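Local coordinates for protein TubZ (Clostridium botulinum C phage, PDB 4XCQ) that belongs to the tubulin/FtsZ family of cytoskeletal proteins and binds guanosine-5'-diphosphate in a Rossmann-like nucleotide-binding domain, at residues V126-K131 against Y162-N167; K210-I215 against E288-T293; V214-D219 against K230-S235. All coordinates share one frame; numbering follows the deposited sequence.

Interaction 1. Residues V126-K131 against Y162-N167; sequences VGVLPK and YLLDNN. With GDP (guanosine-5'-diphosphate), chain B.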
loop_
_atom_site.group_PDB
_atom_site.type_symbol
_atom_site.label_atom_id
_atom_site.label_comp_id
_atom_site.label_asym_id
_atom_site.label_seq_id
_atom_site.Cartn_x
_atom_site.Cartn_y
_atom_site.Cartn_z
ATOM N N VAL A 126 2.539 0.408 1.671
ATOM C CA VAL A 126 1.772 -0.462 0.790
ATOM C C VAL A 126 2.456 -1.826 0.740
ATOM O O VAL A 126 3.562 -1.956 0.212
ATOM C CB VAL A 126 1.643 0.115 -0.637
ATOM C CG1 VAL A 126 0.922 -0.868 -1.545
ATOM C CG2 VAL A 126 0.912 1.445 -0.611
ATOM N N GLY A 127 1.801 -2.832 1.311
ATOM C CA GLY A 127 2.356 -4.168 1.379
ATOM C C GLY A 127 1.531 -5.187 0.617
ATOM O O GLY A 127 0.317 -5.036 0.467
ATOM N N VAL A 128 2.191 -6.231 0.130
ATOM C CA VAL A 128 1.505 -7.249 -0.651
ATOM C C VAL A 128 1.661 -8.630 -0.022
ATOM O O VAL A 128 2.771 -9.155 0.095
ATOM C CB VAL A 128 2.022 -7.293 -2.104
ATOM C CG1 VAL A 128 1.135 -8.187 -2.943
ATOM C CG2 VAL A 128 2.075 -5.895 -2.695
ATOM N N LEU A 129 0.538 -9.204 0.396
ATOM C CA LEU A 129 0.523 -10.544 0.956
ATOM C C LEU A 129 0.655 -11.572 -0.167
ATOM O O LEU A 129 0.028 -11.431 -1.217
ATOM C CB LEU A 129 -0.762 -10.776 1.753
ATOM C CG LEU A 129 -1.037 -9.798 2.903
ATOM C CD1 LEU A 129 -2.448 -9.977 3.431
ATOM C CD2 LEU A 129 -0.031 -9.977 4.027
ATOM N N PRO A 130 1.482 -12.608 0.047
ATOM C CA PRO A 130 1.688 -13.679 -0.935
ATOM C C PRO A 130 0.433 -14.516 -1.149
ATOM O O PRO A 130 -0.466 -14.476 -0.309
ATOM C CB PRO A 130 2.788 -14.530 -0.298
ATOM C CG PRO A 130 2.624 -14.295 1.174
ATOM C CD PRO A 130 2.246 -12.845 1.284
ATOM N N LYS A 131 0.378 -15.257 -2.253
ATOM C CA LYS A 131 -0.685 -16.238 -2.458
ATOM C C LYS A 131 -0.557 -17.326 -1.400
ATOM O O LYS A 131 0.531 -17.558 -0.874
ATOM C CB LYS A 131 -0.615 -16.851 -3.862
ATOM C CG LYS A 131 -0.998 -15.914 -5.000
ATOM C CD LYS A 131 -0.838 -16.623 -6.344
ATOM C CE LYS A 131 -1.167 -15.719 -7.528
ATOM N NZ LYS A 131 -2.616 -15.400 -7.618
ATOM N N TYR A 162 -1.776 0.343 3.376
ATOM C CA TYR A 162 -2.520 -0.202 2.246
ATOM C C TYR A 162 -2.140 -1.670 2.069
ATOM O O TYR A 162 -1.066 -1.990 1.545
ATOM C CB TYR A 162 -2.234 0.599 0.974
ATOM C CG TYR A 162 -2.639 2.050 1.091
ATOM C CD1 TYR A 162 -3.876 2.484 0.637
ATOM C CD2 TYR A 162 -1.790 2.985 1.675
ATOM C CE1 TYR A 162 -4.256 3.811 0.754
ATOM C CE2 TYR A 162 -2.157 4.313 1.795
ATOM C CZ TYR A 162 -3.393 4.721 1.334
ATOM O OH TYR A 162 -3.767 6.040 1.449
ATOM N N LEU A 163 -3.013 -2.561 2.528
ATOM C CA LEU A 163 -2.683 -3.982 2.582
ATOM C C LEU A 163 -3.326 -4.761 1.437
ATOM O O LEU A 163 -4.550 -4.894 1.371
ATOM C CB LEU A 163 -3.103 -4.580 3.930
ATOM C CG LEU A 163 -2.487 -5.945 4.275
ATOM C CD1 LEU A 163 -0.958 -5.893 4.252
ATOM C CD2 LEU A 163 -2.995 -6.463 5.622
ATOM N N LEU A 164 -2.485 -5.280 0.546
ATOM C CA LEU A 164 -2.949 -5.963 -0.657
ATOM C C LEU A 164 -2.777 -7.475 -0.561
ATOM O O LEU A 164 -1.844 -7.966 0.083
ATOM C CB LEU A 164 -2.206 -5.435 -1.885
ATOM C CG LEU A 164 -2.268 -3.931 -2.151
ATOM C CD1 LEU A 164 -1.365 -3.562 -3.333
ATOM C CD2 LEU A 164 -3.703 -3.480 -2.396
ATOM N N ASP A 165 -3.672 -8.207 -1.221
ATOM C CA ASP A 165 -3.689 -9.668 -1.145
ATOM C C ASP A 165 -3.616 -10.320 -2.526
ATOM O O ASP A 165 -4.585 -10.283 -3.294
ATOM C CB ASP A 165 -4.951 -10.141 -0.414
ATOM C CG ASP A 165 -4.895 -11.613 -0.028
ATOM O OD1 ASP A 165 -3.940 -12.317 -0.428
ATOM O OD2 ASP A 165 -5.827 -12.069 0.668
ATOM N N ASN A 166 -2.478 -10.947 -2.819
ATOM C CA ASN A 166 -2.273 -11.634 -4.091
ATOM C C ASN A 166 -3.187 -12.842 -4.281
ATOM O O ASN A 166 -3.268 -13.400 -5.375
ATOM C CB ASN A 166 -0.807 -12.067 -4.225
ATOM C CG ASN A 166 0.068 -10.965 -4.778
ATOM O OD1 ASN A 166 -0.414 -9.869 -5.083
ATOM N ND2 ASN A 166 1.363 -11.236 -4.894
ATOM N N ASN A 167 -3.871 -13.250 -3.217
ATOM C CA ASN A 167 -4.877 -14.301 -3.325
ATOM C C ASN A 167 -6.143 -13.816 -4.021
ATOM O O ASN A 167 -6.925 -14.620 -4.529
ATOM C CB ASN A 167 -5.237 -14.854 -1.946
ATOM C CG ASN A 167 -4.125 -15.681 -1.341
ATOM O OD1 ASN A 167 -3.983 -16.867 -1.643
ATOM N ND2 ASN A 167 -3.333 -15.062 -0.473
HETATM P PB GDP B . 11.977 -8.782 -3.586
HETATM O O1B GDP B . 11.184 -7.845 -2.700
HETATM O O2B GDP B . 13.140 -9.357 -2.804
HETATM O O3B GDP B . 12.498 -8.045 -4.799
HETATM O O3A GDP B . 11.043 -9.993 -4.050
HETATM P PA GDP B . 9.705 -9.781 -4.910
HETATM O O1A GDP B . 9.830 -10.345 -6.303
HETATM O O2A GDP B . 9.268 -8.333 -4.941
HETATM O "O5'" GDP B . 8.707 -10.654 -4.009
HETATM C "C5'" GDP B . 8.314 -11.963 -4.388
HETATM C "C4'" GDP B . 6.974 -12.188 -3.717
HETATM O "O4'" GDP B . 6.234 -10.971 -3.835
HETATM C "C3'" GDP B . 6.195 -13.272 -4.430
HETATM O "O3'" GDP B . 6.003 -14.346 -3.512
HETATM C "C2'" GDP B . 4.869 -12.642 -4.810
HETATM O "O2'" GDP B . 3.860 -13.113 -3.913
HETATM C "C1'" GDP B . 5.033 -11.150 -4.588
HETATM N N9 GDP B . 5.200 -10.357 -5.837
HETATM C C8 GDP B . 6.332 -10.303 -6.569
HETATM N N7 GDP B . 6.200 -9.477 -7.635
HETATM C C5 GDP B . 4.955 -8.968 -7.588
HETATM C C6 GDP B . 4.164 -8.026 -8.414
HETATM O O6 GDP B . 4.665 -7.504 -9.435
HETATM N N1 GDP B . 2.906 -7.756 -8.036
HETATM C C2 GDP B . 2.352 -8.312 -6.940
HETATM N N2 GDP B . 1.072 -7.985 -6.630
HETATM N N3 GDP B . 3.020 -9.185 -6.138
HETATM C C4 GDP B . 4.299 -9.544 -6.402
#
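Gly127, Leu129, Leu164 and Asn166 carry a ladder of backbone hydrogen bonds between the parallel strands 126-129 and 162-165. Gly127 N gives to Tyr162 O, Leu164 N to Gly127 O and Leu129 N to Leu164 O, and Asn166 N continues the ladder to Leu129 O; the third is the straightest, at 174° and 2.7 Å between Leu129 N and Leu164 O.

Apolar side chains pack on both faces of this pair. On the face of Val126, Val128 and Leu164, Val126 CG1 lies 4.0 Å from Leu164 CD1, while Val126 CG2, the branch beside the backbone N, rests 3.6 Å from Tyr162 CB. On the other face Leu129 and Leu163 meet at about a right angle, Leu129 CD1 against Leu163 CG.

Polar contacts gather where the strands end. The amide of Asn166 grips guanosine-5'-diphosphate with both ends: OD1 accepts from GDP N2 at 2.9 Å, and ND2 gives to GDP N3 in a nearly straight bond (171°, 2.9 Å) and to the ribose O2'. These bonds fix the rotation of the amide, and its OD1 comes within 3.1 Å of Val128 CG1. Asp165 OD1 closes an Asx turn by accepting from Asn167 N, above the carboxylate plane, and takes Asn167 ND2 on its syn lone pair, while Asn167 OD1 accepts from Ala132 N. Lys131, its chain extended until a bend at chi4 (-70°), brings NZ 3.1 Å from Asn166 O; the same nitrogen also bonds Glu170 O.

The pair belongs to the beta-alpha-beta unit of strand 122-129, helix 136-152 and strand 160-165. Phe179 of helix 172-187 covers Val126 and Leu164, helix 291-306 lays Met297 on Leu129 and Val294 on Leu163, and strand 91-97 flanks Val126 and Val128.

Interaction 2. Residues K210-I215 against E288-T293; sequences KKSNVI and EPQKTT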
loop_
_atom_site.group_PDB
_atom_site.type_symbol
_atom_site.label_atom_id
_atom_site.label_comp_id
_atom_site.label_asym_id
_atom_site.label_seq_id
_atom_site.Cartn_x
_atom_site.Cartn_y
_atom_site.Cartn_z
ATOM N N LYS A 210 -4.198 7.460 9.833
ATOM C CA LYS A 210 -3.405 6.347 10.334
ATOM C C LYS A 210 -4.151 5.021 10.220
ATOM O O LYS A 210 -5.346 4.997 9.927
ATOM C CB LYS A 210 -3.010 6.595 11.784
ATOM C CG LYS A 210 -2.419 7.964 12.043
ATOM C CD LYS A 210 -1.117 8.168 11.303
ATOM C CE LYS A 210 -0.494 9.501 11.692
ATOM N NZ LYS A 210 -0.273 9.578 13.165
ATOM N N LYS A 211 -3.421 3.932 10.465
ATOM C CA LYS A 211 -3.921 2.554 10.375
ATOM C C LYS A 211 -4.230 2.126 8.933
ATOM O O LYS A 211 -3.615 2.613 7.982
ATOM C CB LYS A 211 -5.151 2.361 11.268
ATOM C CG LYS A 211 -4.881 2.637 12.741
ATOM C CD LYS A 211 -5.960 2.040 13.627
ATOM C CE LYS A 211 -6.606 3.096 14.514
ATOM N NZ LYS A 211 -7.378 4.100 13.728
ATOM N N SER A 212 -5.180 1.215 8.775
ATOM C CA SER A 212 -5.376 0.544 7.494
ATOM C C SER A 212 -6.433 1.207 6.611
ATOM O O SER A 212 -7.563 1.437 7.039
ATOM C CB SER A 212 -5.748 -0.922 7.730
ATOM O OG SER A 212 -5.752 -1.641 6.516
ATOM N N ASN A 213 -6.053 1.501 5.369
ATOM C CA ASN A 213 -6.961 2.109 4.406
ATOM C C ASN A 213 -7.348 1.142 3.273
ATOM O O ASN A 213 -6.578 0.251 2.908
ATOM C CB ASN A 213 -6.337 3.390 3.837
ATOM C CG ASN A 213 -5.980 4.410 4.928
ATOM O OD1 ASN A 213 -6.417 4.296 6.076
ATOM N ND2 ASN A 213 -5.185 5.412 4.563
ATOM N N VAL A 214 -8.561 1.310 2.748
ATOM C CA VAL A 214 -9.084 0.482 1.659
ATOM C C VAL A 214 -9.771 1.359 0.610
ATOM O O VAL A 214 -10.509 2.279 0.958
ATOM C CB VAL A 214 -10.089 -0.580 2.180
ATOM C CG1 VAL A 214 -10.757 -1.316 1.025
ATOM C CG2 VAL A 214 -9.400 -1.567 3.112
ATOM N N ILE A 215 -9.524 1.084 -0.670
ATOM C CA ILE A 215 -10.171 1.836 -1.745
ATOM C C ILE A 215 -11.097 0.930 -2.549
ATOM O O ILE A 215 -10.697 -0.145 -2.988
ATOM C CB ILE A 215 -9.141 2.482 -2.697
ATOM C CG1 ILE A 215 -8.066 3.231 -1.903
ATOM C CG2 ILE A 215 -9.838 3.411 -3.689
ATOM C CD1 ILE A 215 -6.901 3.742 -2.756
ATOM N N GLU A 288 -8.994 -0.808 11.499
ATOM C CA GLU A 288 -8.046 -1.524 12.334
ATOM C C GLU A 288 -7.251 -2.486 11.453
ATOM O O GLU A 288 -7.833 -3.203 10.632
ATOM C CB GLU A 288 -8.767 -2.268 13.459
ATOM C CG GLU A 288 -8.044 -2.238 14.798
ATOM C CD GLU A 288 -7.841 -0.830 15.329
ATOM O OE1 GLU A 288 -8.784 -0.014 15.239
ATOM O OE2 GLU A 288 -6.739 -0.542 15.846
ATOM N N PRO A 289 -5.915 -2.474 11.596
ATOM C CA PRO A 289 -5.018 -3.318 10.797
ATOM C C PRO A 289 -5.456 -4.783 10.780
ATOM O O PRO A 289 -5.613 -5.410 11.829
ATOM C CB PRO A 289 -3.669 -3.149 11.497
ATOM C CG PRO A 289 -3.741 -1.766 12.073
ATOM C CD PRO A 289 -5.168 -1.598 12.518
ATOM N N GLN A 290 -5.663 -5.311 9.580
ATOM C CA GLN A 290 -6.212 -6.649 9.411
ATOM C C GLN A 290 -5.261 -7.732 9.909
ATOM O O GLN A 290 -4.687 -8.475 9.110
ATOM C CB GLN A 290 -6.556 -6.891 7.942
ATOM C CG GLN A 290 -7.412 -5.804 7.311
ATOM C CD GLN A 290 -6.611 -4.851 6.443
ATOM O OE1 GLN A 290 -5.466 -4.522 6.754
ATOM N NE2 GLN A 290 -7.208 -4.411 5.337
ATOM N N LYS A 291 -5.106 -7.819 11.229
ATOM C CA LYS A 291 -4.215 -8.797 11.840
ATOM C C LYS A 291 -4.771 -10.212 11.728
ATOM O O LYS A 291 -4.018 -11.186 11.721
ATOM C CB LYS A 291 -3.959 -8.452 13.309
ATOM C CG LYS A 291 -3.253 -7.122 13.541
ATOM C CD LYS A 291 -2.844 -6.982 15.003
ATOM C CE LYS A 291 -2.022 -5.730 15.248
ATOM N NZ LYS A 291 -1.278 -5.816 16.538
ATOM N N THR A 292 -6.093 -10.317 11.642
ATOM C CA THR A 292 -6.751 -11.609 11.493
ATOM C C THR A 292 -6.423 -12.234 10.137
ATOM O O THR A 292 -6.137 -13.428 10.046
ATOM C CB THR A 292 -8.281 -11.481 11.637
ATOM O OG1 THR A 292 -8.589 -10.614 12.734
ATOM C CG2 THR A 292 -8.913 -12.842 11.870
ATOM N N THR A 293 -6.468 -11.421 9.085
ATOM C CA THR A 293 -6.117 -11.884 7.748
ATOM C C THR A 293 -4.641 -12.263 7.700
ATOM O O THR A 293 -4.266 -13.255 7.074
ATOM C CB THR A 293 -6.412 -10.816 6.673
ATOM O OG1 THR A 293 -7.795 -10.451 6.730
ATOM C CG2 THR A 293 -6.098 -11.355 5.281
HETATM O O HOH W 1 -5.306 -2.178 4.018
#
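Gln290 reaches back to strand 211-215 through a side chain that bends at its second torsion. From CB the chain runs to CG, set beside the backbone N, and then turns at chi2 of 102°, which brings the amide to Ser212. Gln290 CD lies 3.3 Å from Ser212 OG. Gln290 OE1 comes closer, 2.9 Å from Ser212 OG, a possible hydrogen bond whose proton has another acceptor within reach. At the other corner of the amide, Gln290 NE2 passes Val214 CG2 at 4.2 Å and gives a hydrogen bond to a water. This water, 2.6 Å from Ser212 OG, also donates to Asn213 O, so it ties the amide to the strand backbone as well as to the hydroxyl; NE2 has a further, weak bond to Ala238 O.

Gln290 occupies the N-cap position of helix 291-306 and is the centre of an inverse gamma turn. The contact lies where the chain, having left strand 281-287, enters the C-terminal helix beside the central sheet.

At the first residue of the turn, Pro289 CD packs 3.9 Å from Lys211 CD, and Pro289 CA faces Ser212 CB. Lys211 CD also passes 3.5 Å from Glu288 OE2; the Glu288 carboxylate crosses the lysine at a slant, near CD and CE. Lys211 NZ goes elsewhere, to a salt bridge with Glu246 and a bond to Gly286 O, while Trp146 of helix 136-152 packs against Pro289.

Interaction 3. Residues V214-D219 against K230-S235; sequences VILEFD and KSLKES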
loop_
_atom_site.group_PDB
_atom_site.type_symbol
_atom_site.label_atom_id
_atom_site.label_comp_id
_atom_site.label_asym_id
_atom_site.label_seq_id
_atom_site.Cartn_x
_atom_site.Cartn_y
_atom_site.Cartn_z
ATOM N N VAL A 214 -8.561 1.310 2.748
ATOM C CA VAL A 214 -9.084 0.482 1.659
ATOM C C VAL A 214 -9.771 1.359 0.610
ATOM O O VAL A 214 -10.509 2.279 0.958
ATOM C CB VAL A 214 -10.089 -0.580 2.180
ATOM C CG1 VAL A 214 -10.757 -1.316 1.025
ATOM C CG2 VAL A 214 -9.400 -1.567 3.112
ATOM N N ILE A 215 -9.524 1.084 -0.670
ATOM C CA ILE A 215 -10.171 1.836 -1.745
ATOM C C ILE A 215 -11.097 0.930 -2.549
ATOM O O ILE A 215 -10.697 -0.145 -2.988
ATOM C CB ILE A 215 -9.141 2.482 -2.697
ATOM C CG1 ILE A 215 -8.066 3.231 -1.903
ATOM C CG2 ILE A 215 -9.838 3.411 -3.689
ATOM C CD1 ILE A 215 -6.901 3.742 -2.756
ATOM N N LEU A 216 -12.334 1.377 -2.744
ATOM C CA LEU A 216 -13.360 0.568 -3.390
ATOM C C LEU A 216 -14.036 1.321 -4.524
ATOM O O LEU A 216 -14.281 2.522 -4.423
ATOM C CB LEU A 216 -14.420 0.133 -2.370
ATOM C CG LEU A 216 -13.961 -0.676 -1.157
ATOM C CD1 LEU A 216 -15.002 -0.616 -0.054
ATOM C CD2 LEU A 216 -13.677 -2.122 -1.546
ATOM N N GLU A 217 -14.348 0.606 -5.598
ATOM C CA GLU A 217 -15.156 1.160 -6.676
ATOM C C GLU A 217 -16.297 0.208 -7.001
ATOM O O GLU A 217 -16.126 -1.008 -6.963
ATOM C CB GLU A 217 -14.302 1.433 -7.913
ATOM C CG GLU A 217 -13.308 2.562 -7.708
ATOM C CD GLU A 217 -12.519 2.895 -8.956
ATOM O OE1 GLU A 217 -12.890 2.416 -10.048
ATOM O OE2 GLU A 217 -11.532 3.648 -8.841
ATOM N N PHE A 218 -17.464 0.763 -7.312
ATOM C CA PHE A 218 -18.638 -0.059 -7.590
ATOM C C PHE A 218 -19.407 0.446 -8.808
ATOM O O PHE A 218 -19.339 1.628 -9.150
ATOM C CB PHE A 218 -19.559 -0.103 -6.368
ATOM C CG PHE A 218 -20.134 1.233 -5.992
ATOM C CD1 PHE A 218 -21.427 1.578 -6.366
ATOM C CD2 PHE A 218 -19.383 2.148 -5.272
ATOM C CE1 PHE A 218 -21.963 2.811 -6.019
ATOM C CE2 PHE A 218 -19.906 3.381 -4.925
ATOM C CZ PHE A 218 -21.200 3.713 -5.299
ATOM N N ASP A 219 -20.138 -0.455 -9.458
ATOM C CA ASP A 219 -20.902 -0.103 -10.649
ATOM C C ASP A 219 -22.264 0.455 -10.265
ATOM O O ASP A 219 -22.697 0.310 -9.125
ATOM C CB ASP A 219 -21.070 -1.318 -11.565
ATOM C CG ASP A 219 -22.058 -2.333 -11.016
ATOM O OD1 ASP A 219 -22.143 -2.493 -9.780
ATOM O OD2 ASP A 219 -22.751 -2.977 -11.828
ATOM N N LYS A 230 -20.272 -6.685 -3.889
ATOM C CA LYS A 230 -19.473 -7.328 -4.925
ATOM C C LYS A 230 -18.062 -6.747 -4.952
ATOM O O LYS A 230 -17.092 -7.461 -5.200
ATOM C CB LYS A 230 -20.138 -7.168 -6.292
ATOM C CG LYS A 230 -19.424 -7.878 -7.428
ATOM C CD LYS A 230 -20.154 -7.657 -8.743
ATOM C CE LYS A 230 -19.386 -8.254 -9.909
ATOM N NZ LYS A 230 -18.076 -7.574 -10.092
ATOM N N SER A 231 -17.956 -5.447 -4.688
ATOM C CA SER A 231 -16.661 -4.777 -4.644
ATOM C C SER A 231 -15.826 -5.246 -3.458
ATOM O O SER A 231 -14.620 -5.466 -3.585
ATOM C CB SER A 231 -16.843 -3.262 -4.580
ATOM O OG SER A 231 -17.498 -2.784 -5.740
ATOM N N LEU A 232 -16.472 -5.385 -2.305
ATOM C CA LEU A 232 -15.797 -5.867 -1.107
ATOM C C LEU A 232 -15.283 -7.282 -1.287
ATOM O O LEU A 232 -14.147 -7.589 -0.938
ATOM C CB LEU A 232 -16.738 -5.803 0.096
ATOM C CG LEU A 232 -16.880 -4.405 0.693
ATOM C CD1 LEU A 232 -17.989 -4.363 1.730
ATOM C CD2 LEU A 232 -15.548 -3.999 1.307
ATOM N N LYS A 233 -16.134 -8.139 -1.836
ATOM C CA LYS A 233 -15.777 -9.531 -2.070
ATOM C C LYS A 233 -14.598 -9.639 -3.040
ATOM O O LYS A 233 -13.703 -10.468 -2.856
ATOM C CB LYS A 233 -16.984 -10.300 -2.607
ATOM C CG LYS A 233 -16.670 -11.619 -3.296
ATOM C CD LYS A 233 -17.678 -11.913 -4.405
ATOM C CE LYS A 233 -17.007 -12.291 -5.718
ATOM N NZ LYS A 233 -18.014 -12.697 -6.744
ATOM N N GLU A 234 -14.593 -8.783 -4.058
ATOM C CA GLU A 234 -13.589 -8.845 -5.108
ATOM C C GLU A 234 -12.399 -7.931 -4.845
ATOM O O GLU A 234 -11.492 -7.848 -5.673
ATOM C CB GLU A 234 -14.215 -8.483 -6.454
ATOM C CG GLU A 234 -15.270 -9.464 -6.950
ATOM C CD GLU A 234 -15.945 -8.989 -8.221
ATOM O OE1 GLU A 234 -15.944 -7.765 -8.477
ATOM O OE2 GLU A 234 -16.465 -9.839 -8.971
ATOM N N SER A 235 -12.407 -7.247 -3.703
ATOM C CA SER A 235 -11.380 -6.247 -3.403
ATOM C C SER A 235 -9.967 -6.840 -3.388
ATOM O O SER A 235 -9.731 -7.897 -2.808
ATOM C CB SER A 235 -11.668 -5.568 -2.061
ATOM O OG SER A 235 -10.724 -4.541 -1.789
HETATM O O HOH W 2 -10.810 -3.014 -3.860
HETATM O O HOH W 3 -19.939 -3.306 -8.094
#
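Ser231 OG donates to the backbone of Glu217, 2.6 Å from Glu217 O. The oxygen is approached from above its carbonyl plane, at a C=O...donor angle of 129°. Ser231 OG stands beside its own backbone N (chi1 -62°), which turns it to the strand, and Phe218 CB touches Ser231 OG at 3.4 Å. Both methyls of Leu216 meet Leu232 CD2, Leu216 CD1 at 3.7 Å; Leu216 CD2 also lies 3.8 Å from Ser235 OG and faces Ser231 O.

Strand 214-217 and helix 230-234 run at 131° to each other, their axes approaching to 8.2 Å. They are consecutive elements of the chain, so helix 224-234 folds back over the strand it follows, in the part of the chain that belongs to the TubZ C-terminal domain family.

Water fills in the polar edges of the contact. One molecule donates to Ile215 O and sits 2.6 Å from Ser235 OG, bridging the strand to Ser235; a second accepts from Asp219 N and gives a weak bond to Ser231 OG.

Farther out, Ala227 O, one turn earlier, is a second acceptor for the Ser231 hydroxyl proton, so the two carbonyls share or compete for it, and Ser235 OG is paired with Phe237 N. On the helix itself Lys230 NZ forms a salt bridge with Glu234 OE1 at 2.7 Å. Lys168 and Arg169 bond the carbonyls of Ser235 and Glu234, and Tyr240 packs against Leu232.

Interactions 1 and 2 are buried, whereas interaction 3 is only partly so and lies farthest from the chain centre. All three reach one sheet, in which strands 160-165 and 211-217 are neighbours. Interaction 1 is strand to strand and rests on main-chain bonds, with polar side chains gathered at the strand ends, where Asn166 meets the nucleotide. Interactions 2 and 3 share Val214 and Ile215; one joins strand 211-217 to the turn that leads into helix 291-306, the other to helix 224-234, and there serine hydroxyls and bridging waters do the polar work. Interactions 1 and 2 touch directly, Leu163 CD2 lying 3.3 Å from Gln290 OE1, while interactions 1 and 3 do not.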